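Local coordinates for NimC/NimA family protein (Clostridium acetobutylicum, PDB 2IG6), which binds flavin mononucleotide and is probably an oxidoreductase of the NimC/NimA group, in the pyridoxamine 5'-phosphate oxidase-like family, at residues Leu24-Glu29 / Gly82-Gly87; Leu35-Asn38 / Pro43-Arg46; Ala50-Glu53 / Leu58-Val61; Lys67-Met72 / Val96-Arg101. One frame throughout, in Å; residues are numbered along the deposited sequence. Where two conformers were deposited one is given.

Contact 1 (Leu24-Glu29 / Gly82-Gly87); sequences LEFLKE and GMNKKG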
# COMPACT_ATOMS: atom_id res chain seq x y z
N LEU A 24 -16.38 3.62 2.63
CA LEU A 24 -16.15 4.56 3.71
C LEU A 24 -16.15 3.81 5.04
O LEU A 24 -15.23 3.96 5.85
CB LEU A 24 -17.23 5.64 3.71
CG LEU A 24 -17.14 6.70 4.81
CD1 LEU A 24 -15.91 7.58 4.62
CD2 LEU A 24 -18.41 7.52 4.82
N GLU A 25 -17.18 3.00 5.25
CA GLU A 25 -17.35 2.19 6.46
C GLU A 25 -16.14 1.30 6.67
O GLU A 25 -15.59 1.24 7.76
CB GLU A 25 -18.61 1.34 6.36
CG GLU A 25 -18.88 0.42 7.55
CD GLU A 25 -20.09 -0.47 7.30
OE1 GLU A 25 -20.09 -1.21 6.29
OE2 GLU A 25 -21.05 -0.41 8.10
N PHE A 26 -15.76 0.58 5.61
CA PHE A 26 -14.67 -0.36 5.73
C PHE A 26 -13.34 0.35 6.00
O PHE A 26 -12.56 -0.09 6.86
CB PHE A 26 -14.57 -1.30 4.51
CG PHE A 26 -13.62 -2.45 4.76
CD1 PHE A 26 -14.07 -3.60 5.38
CD2 PHE A 26 -12.28 -2.32 4.48
CE1 PHE A 26 -13.19 -4.64 5.67
CE2 PHE A 26 -11.39 -3.36 4.77
CZ PHE A 26 -11.84 -4.50 5.36
N LEU A 27 -13.07 1.44 5.30
CA LEU A 27 -11.84 2.21 5.52
C LEU A 27 -11.77 2.78 6.93
O LEU A 27 -10.69 2.81 7.52
CB LEU A 27 -11.68 3.32 4.47
CG LEU A 27 -11.31 2.78 3.07
CD1 LEU A 27 -11.32 3.88 2.02
CD2 LEU A 27 -9.96 2.07 3.08
N LYS A 28 -12.91 3.22 7.47
CA LYS A 28 -13.00 3.57 8.89
C LYS A 28 -12.65 2.41 9.83
O LYS A 28 -11.97 2.62 10.81
CB LYS A 28 -14.38 4.18 9.21
CG LYS A 28 -14.52 5.56 8.63
CD LYS A 28 -15.83 6.20 9.03
CE LYS A 28 -15.88 7.63 8.57
NZ LYS A 28 -16.87 8.36 9.38
N GLU A 29 -13.07 1.19 9.50
CA GLU A 29 -12.71 0.01 10.28
C GLU A 29 -11.21 -0.24 10.23
O GLU A 29 -10.62 -0.69 11.23
CB GLU A 29 -13.42 -1.25 9.78
CG GLU A 29 -14.91 -1.29 9.97
CD GLU A 29 -15.58 -2.50 9.29
OE1 GLU A 29 -14.89 -3.54 9.09
OE2 GLU A 29 -16.79 -2.43 8.96
N GLY A 82 -6.08 -1.89 2.65
CA GLY A 82 -6.02 -1.83 4.08
C GLY A 82 -6.69 -3.05 4.69
O GLY A 82 -7.35 -3.80 3.97
N MSE A 83 -6.47 -3.25 5.99
CA MSE A 83 -6.95 -4.43 6.71
C MSE A 83 -7.57 -4.02 8.05
O MSE A 83 -7.08 -3.12 8.71
CB MSE A 83 -5.79 -5.40 6.94
CG MSE A 83 -6.18 -6.70 7.61
SE MSE A 83 -4.64 -7.83 7.93
CE MSE A 83 -4.36 -8.14 6.13
N ASN A 84 -8.61 -4.73 8.46
CA ASN A 84 -9.25 -4.44 9.75
C ASN A 84 -8.80 -5.46 10.79
O ASN A 84 -7.97 -6.30 10.50
CB ASN A 84 -10.76 -4.34 9.60
CG ASN A 84 -11.44 -5.66 9.29
OD1 ASN A 84 -10.85 -6.74 9.39
ND2 ASN A 84 -12.72 -5.57 8.92
N LYS A 85 -9.34 -5.38 12.01
CA LYS A 85 -8.85 -6.20 13.13
C LYS A 85 -9.14 -7.69 12.97
O LYS A 85 -8.42 -8.53 13.52
CB LYS A 85 -9.40 -5.67 14.45
CG LYS A 85 -8.84 -4.30 14.79
N LYS A 86 -10.16 -8.01 12.18
CA LYS A 86 -10.52 -9.38 11.87
C LYS A 86 -9.69 -9.97 10.73
O LYS A 86 -9.92 -11.11 10.32
CB LYS A 86 -12.01 -9.46 11.49
CG LYS A 86 -12.97 -8.88 12.51
N GLY A 87 -8.77 -9.21 10.15
CA GLY A 87 -7.99 -9.71 9.02
C GLY A 87 -8.68 -9.61 7.65
O GLY A 87 -8.18 -10.13 6.66
O HOH W 1 -11.01 -2.92 12.76

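Contact 2 (Leu35-Asn38 / Pro43-Arg46); sequences LATN and PRVR. With FMN (flavin mononucleotide), chain D.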
# COMPACT_ATOMS: atom_id res chain seq x y z
N LEU A 35 -2.20 4.16 0.38
CA LEU A 35 -2.52 4.79 -0.89
C LEU A 35 -1.36 4.62 -1.86
O LEU A 35 -0.22 5.05 -1.57
CB LEU A 35 -2.75 6.28 -0.69
CG LEU A 35 -2.94 7.09 -1.98
CD1 LEU A 35 -4.20 6.68 -2.66
CD2 LEU A 35 -2.93 8.59 -1.66
N ALA A 36 -1.63 3.92 -2.96
CA ALA A 36 -0.62 3.72 -3.99
C ALA A 36 -0.86 4.64 -5.18
O ALA A 36 -1.98 4.75 -5.69
CB ALA A 36 -0.58 2.26 -4.44
N THR A 37 0.22 5.30 -5.60
CA THR A 37 0.28 6.14 -6.78
C THR A 37 1.47 5.67 -7.63
O THR A 37 2.17 4.73 -7.27
CB THR A 37 0.54 7.62 -6.40
OG1 THR A 37 1.71 7.67 -5.59
CG2 THR A 37 -0.60 8.16 -5.59
N ASN A 38 1.65 6.33 -8.77
CA ASN A 38 2.81 6.18 -9.65
C ASN A 38 3.58 7.49 -9.68
O ASN A 38 2.97 8.58 -9.63
CB ASN A 38 2.34 5.97 -11.12
CG ASN A 38 2.17 4.53 -11.46
OD1 ASN A 38 1.52 4.19 -12.44
ND2 ASN A 38 2.79 3.68 -10.68
N PRO A 43 6.21 2.76 -8.71
CA PRO A 43 5.12 2.77 -7.74
C PRO A 43 5.55 3.42 -6.45
O PRO A 43 6.70 3.30 -6.04
CB PRO A 43 4.81 1.29 -7.50
CG PRO A 43 5.57 0.54 -8.52
CD PRO A 43 6.62 1.40 -9.10
N ARG A 44 4.60 4.10 -5.82
CA ARG A 44 4.77 4.71 -4.52
C ARG A 44 3.59 4.33 -3.63
O ARG A 44 2.46 4.23 -4.11
CB ARG A 44 4.78 6.23 -4.67
CG ARG A 44 5.92 6.80 -5.48
CD ARG A 44 7.26 6.55 -4.84
NE ARG A 44 8.32 7.29 -5.50
CZ ARG A 44 9.61 7.17 -5.21
NH1 ARG A 44 10.00 6.37 -4.24
NH2 ARG A 44 10.52 7.89 -5.86
N VAL A 45 3.86 4.11 -2.35
CA VAL A 45 2.83 3.80 -1.36
C VAL A 45 3.19 4.36 -0.01
O VAL A 45 4.37 4.38 0.39
CB VAL A 45 2.54 2.27 -1.30
CG1 VAL A 45 3.76 1.46 -0.92
CG2 VAL A 45 1.38 1.94 -0.36
N ARG A 46 2.17 4.82 0.70
CA ARG A 46 2.35 5.42 2.03
C ARG A 46 1.05 5.29 2.80
O ARG A 46 -0.00 5.15 2.19
CB ARG A 46 2.77 6.89 1.91
CG ARG A 46 1.64 7.87 1.62
CD ARG A 46 1.21 7.79 0.18
NE ARG A 46 2.23 8.31 -0.72
CZ ARG A 46 2.31 8.11 -2.04
NH1 ARG A 46 1.44 7.34 -2.67
NH2 ARG A 46 3.24 8.72 -2.73
N1 FMN D . -0.75 12.06 4.65
C2 FMN D . -1.77 12.64 3.93
O2 FMN D . -1.48 13.46 3.07
N3 FMN D . -3.08 12.28 4.17
C4 FMN D . -3.42 11.39 5.16
O4 FMN D . -4.56 10.94 5.25
C4A FMN D . -2.38 10.80 5.90
N5 FMN D . -2.68 9.90 6.91
C5A FMN D . -1.65 9.29 7.60
C6 FMN D . -1.94 8.36 8.60
C7 FMN D . -0.91 7.75 9.30
C7M FMN D . -1.27 6.81 10.40
C8 FMN D . 0.41 8.09 9.00
C8M FMN D . 1.56 7.33 9.61
C9 FMN D . 0.72 9.02 8.04
C9A FMN D . -0.33 9.63 7.31
N10 FMN D . -0.03 10.56 6.33
C10 FMN D . -1.07 11.15 5.63
C1' FMN D . 1.36 11.07 6.06
C2' FMN D . 1.95 10.41 4.81
O2' FMN D . 2.11 8.99 4.98
C3' FMN D . 3.28 11.08 4.52
O3' FMN D . 3.14 12.50 4.46
C4' FMN D . 3.91 10.56 3.23
O4' FMN D . 5.28 10.91 3.26
C5' FMN D . 3.28 11.19 1.99
O5' FMN D . 3.64 10.52 0.79
P FMN D . 4.84 11.12 -0.11
O1P FMN D . 5.04 10.27 -1.31
O2P FMN D . 6.07 11.13 0.76
O3P FMN D . 4.51 12.54 -0.51

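Contact 3 (Ala50-Glu53 / Leu58-Val61); sequences AVFE and LYIV. With FMN (flavin mononucleotide), chain D.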
# COMPACT_ATOMS: atom_id res chain seq x y z
N ALA A 50 -7.41 9.42 6.82
CA ALA A 50 -8.56 10.31 7.00
C ALA A 50 -9.42 10.06 5.79
O ALA A 50 -8.92 10.01 4.67
CB ALA A 50 -8.13 11.76 7.07
N VAL A 51 -10.69 9.79 6.04
CA VAL A 51 -11.67 9.70 4.97
C VAL A 51 -12.94 10.34 5.47
O VAL A 51 -13.24 10.31 6.67
CB VAL A 51 -12.00 8.23 4.51
CG1 VAL A 51 -10.85 7.66 3.75
CG2 VAL A 51 -12.36 7.34 5.70
N PHE A 52 -13.68 10.92 4.54
CA PHE A 52 -14.99 11.47 4.86
C PHE A 52 -15.82 11.45 3.58
O PHE A 52 -15.29 11.21 2.49
CB PHE A 52 -14.89 12.89 5.45
CG PHE A 52 -14.39 13.92 4.48
CD1 PHE A 52 -13.04 14.10 4.28
CD2 PHE A 52 -15.29 14.71 3.77
CE1 PHE A 52 -12.57 15.05 3.38
CE2 PHE A 52 -14.82 15.67 2.87
CZ PHE A 52 -13.47 15.83 2.68
N GLU A 53 -17.13 11.65 3.74
CA GLU A 53 -18.03 11.73 2.60
C GLU A 53 -18.59 13.14 2.45
O GLU A 53 -18.84 13.86 3.45
CB GLU A 53 -19.18 10.73 2.74
CG GLU A 53 -20.24 11.11 3.75
CD GLU A 53 -21.39 10.13 3.79
OE1 GLU A 53 -22.19 10.11 2.83
OE2 GLU A 53 -21.49 9.40 4.81
N LEU A 58 -16.55 9.87 -1.92
CA LEU A 58 -15.54 9.48 -0.95
C LEU A 58 -14.30 10.35 -1.11
O LEU A 58 -13.66 10.37 -2.18
CB LEU A 58 -15.18 8.01 -1.14
CG LEU A 58 -14.08 7.48 -0.22
CD1 LEU A 58 -14.54 7.43 1.23
CD2 LEU A 58 -13.58 6.12 -0.69
N TYR A 59 -13.95 11.05 -0.03
CA TYR A 59 -12.81 11.96 -0.01
C TYR A 59 -11.66 11.45 0.85
O TYR A 59 -11.89 10.80 1.88
CB TYR A 59 -13.21 13.32 0.55
CG TYR A 59 -13.96 14.21 -0.42
CD1 TYR A 59 -15.32 14.02 -0.63
CD2 TYR A 59 -13.31 15.23 -1.12
CE1 TYR A 59 -16.02 14.83 -1.51
CE2 TYR A 59 -14.00 16.03 -2.00
CZ TYR A 59 -15.35 15.82 -2.20
OH TYR A 59 -16.06 16.64 -3.05
N ILE A 60 -10.44 11.76 0.40
CA ILE A 60 -9.20 11.65 1.15
C ILE A 60 -8.61 13.05 1.24
O ILE A 60 -9.07 13.96 0.56
CB ILE A 60 -8.22 10.66 0.49
CG1 ILE A 60 -7.87 11.08 -0.96
CG2 ILE A 60 -8.85 9.27 0.51
CD1 ILE A 60 -6.78 10.28 -1.63
N VAL A 61 -7.62 13.23 2.11
CA VAL A 61 -7.02 14.53 2.28
C VAL A 61 -5.53 14.44 2.07
O VAL A 61 -4.91 13.38 2.27
CB VAL A 61 -7.37 15.18 3.67
CG1 VAL A 61 -8.86 15.12 3.94
CG2 VAL A 61 -6.61 14.52 4.80
N1 FMN D . -0.75 12.06 4.65
C2 FMN D . -1.77 12.64 3.93
O2 FMN D . -1.48 13.46 3.07
N3 FMN D . -3.08 12.28 4.17
C4 FMN D . -3.42 11.39 5.16
O4 FMN D . -4.56 10.94 5.25
C4A FMN D . -2.38 10.80 5.90
N5 FMN D . -2.68 9.90 6.91
C5A FMN D . -1.65 9.29 7.60
C6 FMN D . -1.94 8.36 8.60
C7 FMN D . -0.91 7.75 9.30
C7M FMN D . -1.27 6.81 10.40
C8 FMN D . 0.41 8.09 9.00
C8M FMN D . 1.56 7.33 9.61
C9 FMN D . 0.72 9.02 8.04
C9A FMN D . -0.33 9.63 7.31
N10 FMN D . -0.03 10.56 6.33
C10 FMN D . -1.07 11.15 5.63
C1' FMN D . 1.36 11.07 6.06
C2' FMN D . 1.95 10.41 4.81
O2' FMN D . 2.11 8.99 4.98
C3' FMN D . 3.28 11.08 4.52
O3' FMN D . 3.14 12.50 4.46
C4' FMN D . 3.91 10.56 3.23
O4' FMN D . 5.28 10.91 3.26
C5' FMN D . 3.28 11.19 1.99
O5' FMN D . 3.64 10.52 0.79
P FMN D . 4.84 11.12 -0.11
O1P FMN D . 5.04 10.27 -1.31
O2P FMN D . 6.07 11.13 0.76
O3P FMN D . 4.51 12.54 -0.51
O HOH W 2 -6.76 10.97 3.60

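Contact 4 (Lys67-Met72 / Val96-Arg101); sequences KCFKQM and VANDDR. With FMN (flavin mononucleotide), chain D.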
# COMPACT_ATOMS: atom_id res chain seq x y z
N LYS A 67 4.76 15.16 -2.50
CA LYS A 67 4.96 14.34 -3.69
C LYS A 67 3.71 13.51 -4.01
O LYS A 67 3.33 13.37 -5.17
CB LYS A 67 6.19 13.41 -3.53
CG LYS A 67 7.52 14.15 -3.52
CD LYS A 67 8.74 13.21 -3.32
N CYS A 68 3.06 12.96 -2.99
CA CYS A 68 1.89 12.12 -3.21
C CYS A 68 0.78 12.91 -3.92
O CYS A 68 0.14 12.39 -4.83
CB CYS A 68 1.38 11.47 -1.92
SG CYS A 68 0.82 12.58 -0.60
N PHE A 69 0.57 14.16 -3.52
CA PHE A 69 -0.43 15.01 -4.15
C PHE A 69 -0.06 15.27 -5.61
O PHE A 69 -0.88 15.12 -6.52
CB PHE A 69 -0.53 16.35 -3.43
CG PHE A 69 -1.51 17.29 -4.06
CD1 PHE A 69 -2.86 17.19 -3.76
CD2 PHE A 69 -1.10 18.25 -4.95
CE1 PHE A 69 -3.76 18.04 -4.35
CE2 PHE A 69 -2.02 19.11 -5.56
CZ PHE A 69 -3.35 18.99 -5.25
N LYS A 70 1.19 15.65 -5.84
CA LYS A 70 1.64 15.97 -7.19
C LYS A 70 1.50 14.73 -8.09
O LYS A 70 1.12 14.84 -9.27
CB LYS A 70 3.09 16.47 -7.16
CG LYS A 70 3.22 17.81 -6.44
CD LYS A 70 4.65 18.15 -6.03
CE LYS A 70 4.69 19.55 -5.42
NZ LYS A 70 6.04 19.95 -4.92
N GLN A 71 1.77 13.57 -7.53
CA GLN A 71 1.61 12.30 -8.27
C GLN A 71 0.16 12.07 -8.67
O GLN A 71 -0.12 11.61 -9.78
CB GLN A 71 2.15 11.13 -7.46
CG GLN A 71 3.68 11.16 -7.36
CD GLN A 71 4.24 10.38 -6.21
OE1 GLN A 71 3.57 9.53 -5.62
NE2 GLN A 71 5.50 10.66 -5.88
N MSE A 72 -0.78 12.42 -7.78
CA MSE A 72 -2.22 12.19 -8.05
C MSE A 72 -2.75 13.15 -9.09
O MSE A 72 -3.70 12.83 -9.81
CB MSE A 72 -3.03 12.29 -6.77
CG MSE A 72 -2.83 11.09 -5.84
SE MSE A 72 -3.99 11.16 -4.30
CE MSE A 72 -3.23 12.46 -3.33
N VAL A 96 -8.85 9.80 -8.77
CA VAL A 96 -9.14 10.90 -7.85
C VAL A 96 -9.06 12.23 -8.57
O VAL A 96 -8.34 12.36 -9.56
CB VAL A 96 -8.22 10.86 -6.61
CG1 VAL A 96 -8.45 9.57 -5.82
CG2 VAL A 96 -6.76 10.95 -7.01
N ALA A 97 -9.83 13.19 -8.06
CA ALA A 97 -9.81 14.56 -8.54
C ALA A 97 -9.67 15.48 -7.33
O ALA A 97 -10.31 15.27 -6.31
CB ALA A 97 -11.08 14.87 -9.28
N ASN A 98 -8.80 16.47 -7.45
CA ASN A 98 -8.70 17.52 -6.46
C ASN A 98 -9.95 18.42 -6.48
O ASN A 98 -10.37 18.85 -7.53
CB ASN A 98 -7.46 18.36 -6.76
CG ASN A 98 -7.24 19.43 -5.73
OD1 ASN A 98 -7.20 19.13 -4.55
ND2 ASN A 98 -7.21 20.68 -6.17
N ASP A 99 -10.53 18.71 -5.32
CA ASP A 99 -11.74 19.56 -5.22
C ASP A 99 -11.31 20.86 -4.53
O ASP A 99 -10.98 20.86 -3.35
CB ASP A 99 -12.81 18.82 -4.42
CG ASP A 99 -14.15 19.53 -4.41
OD1 ASP A 99 -14.21 20.72 -4.71
OD2 ASP A 99 -15.17 18.88 -4.09
N ASP A 100 -11.29 21.95 -5.28
CA ASP A 100 -10.78 23.24 -4.79
C ASP A 100 -11.81 24.09 -4.04
O ASP A 100 -11.51 25.22 -3.71
CB ASP A 100 -10.26 24.08 -5.96
CG ASP A 100 -8.81 23.81 -6.30
OD1 ASP A 100 -8.04 23.34 -5.43
OD2 ASP A 100 -8.42 24.12 -7.46
N ARG A 101 -13.02 23.59 -3.84
CA ARG A 101 -14.07 24.34 -3.15
C ARG A 101 -13.77 24.53 -1.68
O ARG A 101 -13.54 23.57 -0.95
CB ARG A 101 -15.41 23.63 -3.27
CG ARG A 101 -15.97 23.60 -4.66
CD ARG A 101 -17.32 22.93 -4.64
NE ARG A 101 -17.21 21.52 -4.32
CZ ARG A 101 -18.23 20.70 -4.13
NH1 ARG A 101 -19.48 21.16 -4.21
NH2 ARG A 101 -18.02 19.43 -3.86
N1 FMN D . -0.75 12.06 4.65
C2 FMN D . -1.77 12.64 3.93
O2 FMN D . -1.48 13.46 3.07
N3 FMN D . -3.08 12.28 4.17
C4 FMN D . -3.42 11.39 5.16
O4 FMN D . -4.56 10.94 5.25
C4A FMN D . -2.38 10.80 5.90
N5 FMN D . -2.68 9.90 6.91
C5A FMN D . -1.65 9.29 7.60
C6 FMN D . -1.94 8.36 8.60
C7 FMN D . -0.91 7.75 9.30
C7M FMN D . -1.27 6.81 10.40
C8 FMN D . 0.41 8.09 9.00
C8M FMN D . 1.56 7.33 9.61
C9 FMN D . 0.72 9.02 8.04
C9A FMN D . -0.33 9.63 7.31
N10 FMN D . -0.03 10.56 6.33
C10 FMN D . -1.07 11.15 5.63
C1' FMN D . 1.36 11.07 6.06
C2' FMN D . 1.95 10.41 4.81
O2' FMN D . 2.11 8.99 4.98
C3' FMN D . 3.28 11.08 4.52
O3' FMN D . 3.14 12.50 4.46
C4' FMN D . 3.91 10.56 3.23
O4' FMN D . 5.28 10.91 3.26
C5' FMN D . 3.28 11.19 1.99
O5' FMN D . 3.64 10.52 0.79
P FMN D . 4.84 11.12 -0.11
O1P FMN D . 5.04 10.27 -1.31
O2P FMN D . 6.07 11.13 0.76
O3P FMN D . 4.51 12.54 -0.51
O HOH W 3 -6.18 14.02 -10.05

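Contact 1 (Leu24-Glu29 / Gly82-Gly87)
The F26 ring has the carbonyl oxygen of G82 at its edge, near the ring plane, with G82 O 4.1 Å from F26 CE2. The amide of N84 comes to the ring obliquely: N84 ND2 lies 3.4 Å from F26 CE1, and the amide plane is turned 38° from that of the ring. With CG anti to the backbone N (chi1 -168°), the F26 side chain reaches out from the helix to the end of strand 77-83. The N84 amide is also nearly coplanar with the carboxylate of E29, the two side chains running side by side. N84 ND2 donates to E29 OE1 at 3.0 Å, nearly along the C-O axis, and the same nitrogen is hydrogen-bonded to Q88. Asparagine suits this corner because its amide works at both ends, ND2 giving to E29 and Q88 while OD1 accepts a weak bond from K86 N. The bond from G87 N to N84 O, 3.0 Å, closes the turn. A water bridges E29 O, near the helix C-terminus, to K85 N. The arrangement is that of a helix, 13-30, packed by an aromatic and a carboxylate against a type I turn, N84 to G87, in the hairpin joining antiparallel strands 77-83 and 89-98.

Contact 2 (Leu35-Asn38 / Pro43-Arg46)
The carbonyl oxygen of L35 is gripped twice by R46: its guanidinium NH1 donates at 3.0 Å to L35 O from above the carbonyl plane, while the backbone N of R46 adds a weak bond. L35 and R46 face each other in an antiparallel beta hairpin, strands 33-39 and 42-48, in which L35 with R46 and T37 with R44 are hydrogen-bonded pairs. The R46 chain folds back over its neighbouring strand because it bends at chi2 and chi3 (-75° and -69°), bringing the guanidinium across T37 at about a right angle. T37 OG1 accepts from R46 NH1 at 3.0 Å, close to the guanidinium plane. Q71 of helix 67-74 is a second-shell residue, its OE1 hydrogen-bonded to both T37 OG1 and R46 NH2. Fixed in this way, the arginine also serves the cofactor: R46 NE donates to FMN O5' at 3.0 Å. Arginine suits the place, since its flat group can serve the strand and a phosphate ester at once. A36 and V45, on the other face of the hairpin, form a non-hydrogen-bonded pair with small apolar side chains, and this face packs on the second subunit. R44 points the opposite way from V45; it pairs with E39 and with E79 of the second subunit. R46 NH2 also donates to FMN O1P, in a bond 2.8 Å long and almost straight at 174°.

Contact 3 (Ala50-Glu53 / Leu58-Val61)
Aromatic packing dominates between F52 and Y59, which form a hydrogen-bonded pair on neighbouring strands. Y59 CB sits over one face of the F52 ring, 3.5 Å from the ring centroid, a CH-pi contact. The two rings are near parallel, planes 13° apart, but slid so far that they hardly overlap. F52 takes this place with CG between its backbone N and carbonyl carbon (chi1 67°), which lays the ring back across the partner strand. Tyrosine suits position 59 because its hydroxyl reaches D99 while its CB and ring pack on F52. Aliphatic contacts follow: V61 CG1 meets the edge of the F52 ring at 3.8 Å from CE1, V61 CG2 touches A50 CB, and V51 rests on I60 and L58. Backbone bonds join the strands in both directions, Y59 N to F52 O at 2.9 Å and F52 N to Y59 O at 3.2 Å. Beyond them a water accepts from V61 N and lies 2.6 Å from A50 O and 2.8 Å from FMN O4, bridging the two segments and the flavin. V61 O accepts from FMN N3 at 2.9 Å, so this antiparallel hairpin ends as a backbone recognition site for the flavin pyrimidine ring.

Contact 4 (Lys67-Met72 / Val96-Arg101)
F69 and N98 meet at about a right angle, the amide of N98 standing perpendicular to the aromatic plane at the ring's edge. N98 OD1 approaches F69 CE1 at 3.6 Å, so an oxygen carrying partial negative charge faces the positive rim of the ring. This contact lies where helix 67-74 packs on the end of strand 89-98, in the split-barrel fold of the pyridoxamine 5'-phosphate oxidase-like flavoproteins. F69 gets there with CG anti to its own backbone nitrogen (chi1 178°), its ring extending from the helix, while N98 also donates from ND2 to D100 OD1.

One turn further along, the selenomethionine M72 crosses V96 obliquely. Its chain bends at chi3, and M72 SE comes to 3.9 Å from V96 CG2; the long, flexible side chain suits the buried interface between helix and sheet, where it also packs on I60, L35 and L129. A water donates to both M72 O and V96 O, tying the two backbones together where neither carbonyl could bond the other directly.

The other end of the helix faces the cofactor: C68 N, in its first turn, donates to FMN O3P at 2.9 Å, where the helix dipole would probably help hold the negative phosphate. Further on, D99 makes an Asx turn, its OD1 accepting from R101 N, and R101 grips the same carboxylate side-on in a salt bridge. R101 NH2 also bridges to E55, and D99 OD2 is hydrogen-bonded to Y59 OH. Both R101-D99 bonds use syn lone pairs, R101 NE to D99 OD1 at 3.1 Å and R101 NH2 to D99 OD2 at 2.9 Å.

Contacts 2 and 3 are buried hairpins, whereas contact 4 is partly buried and contact 1, though largely buried, has the exposed E29 at its margin. Contacts 2, 3 and 4 all touch the FMN, through an arginine side chain, a strand carbonyl and a helix N-terminus respectively; contact 1 lies away from it. Polar bridges tie contact 4 to contacts 2 and 3, while contact 1 reaches contact 3 by packing alone, L24 lying on V51 and L58. Contacts 1 and 2 also touch the second subunit. Backbone pairing governs the hairpins, while contacts 1 and 4, helix against a strand end or turn, rely chiefly on side chains.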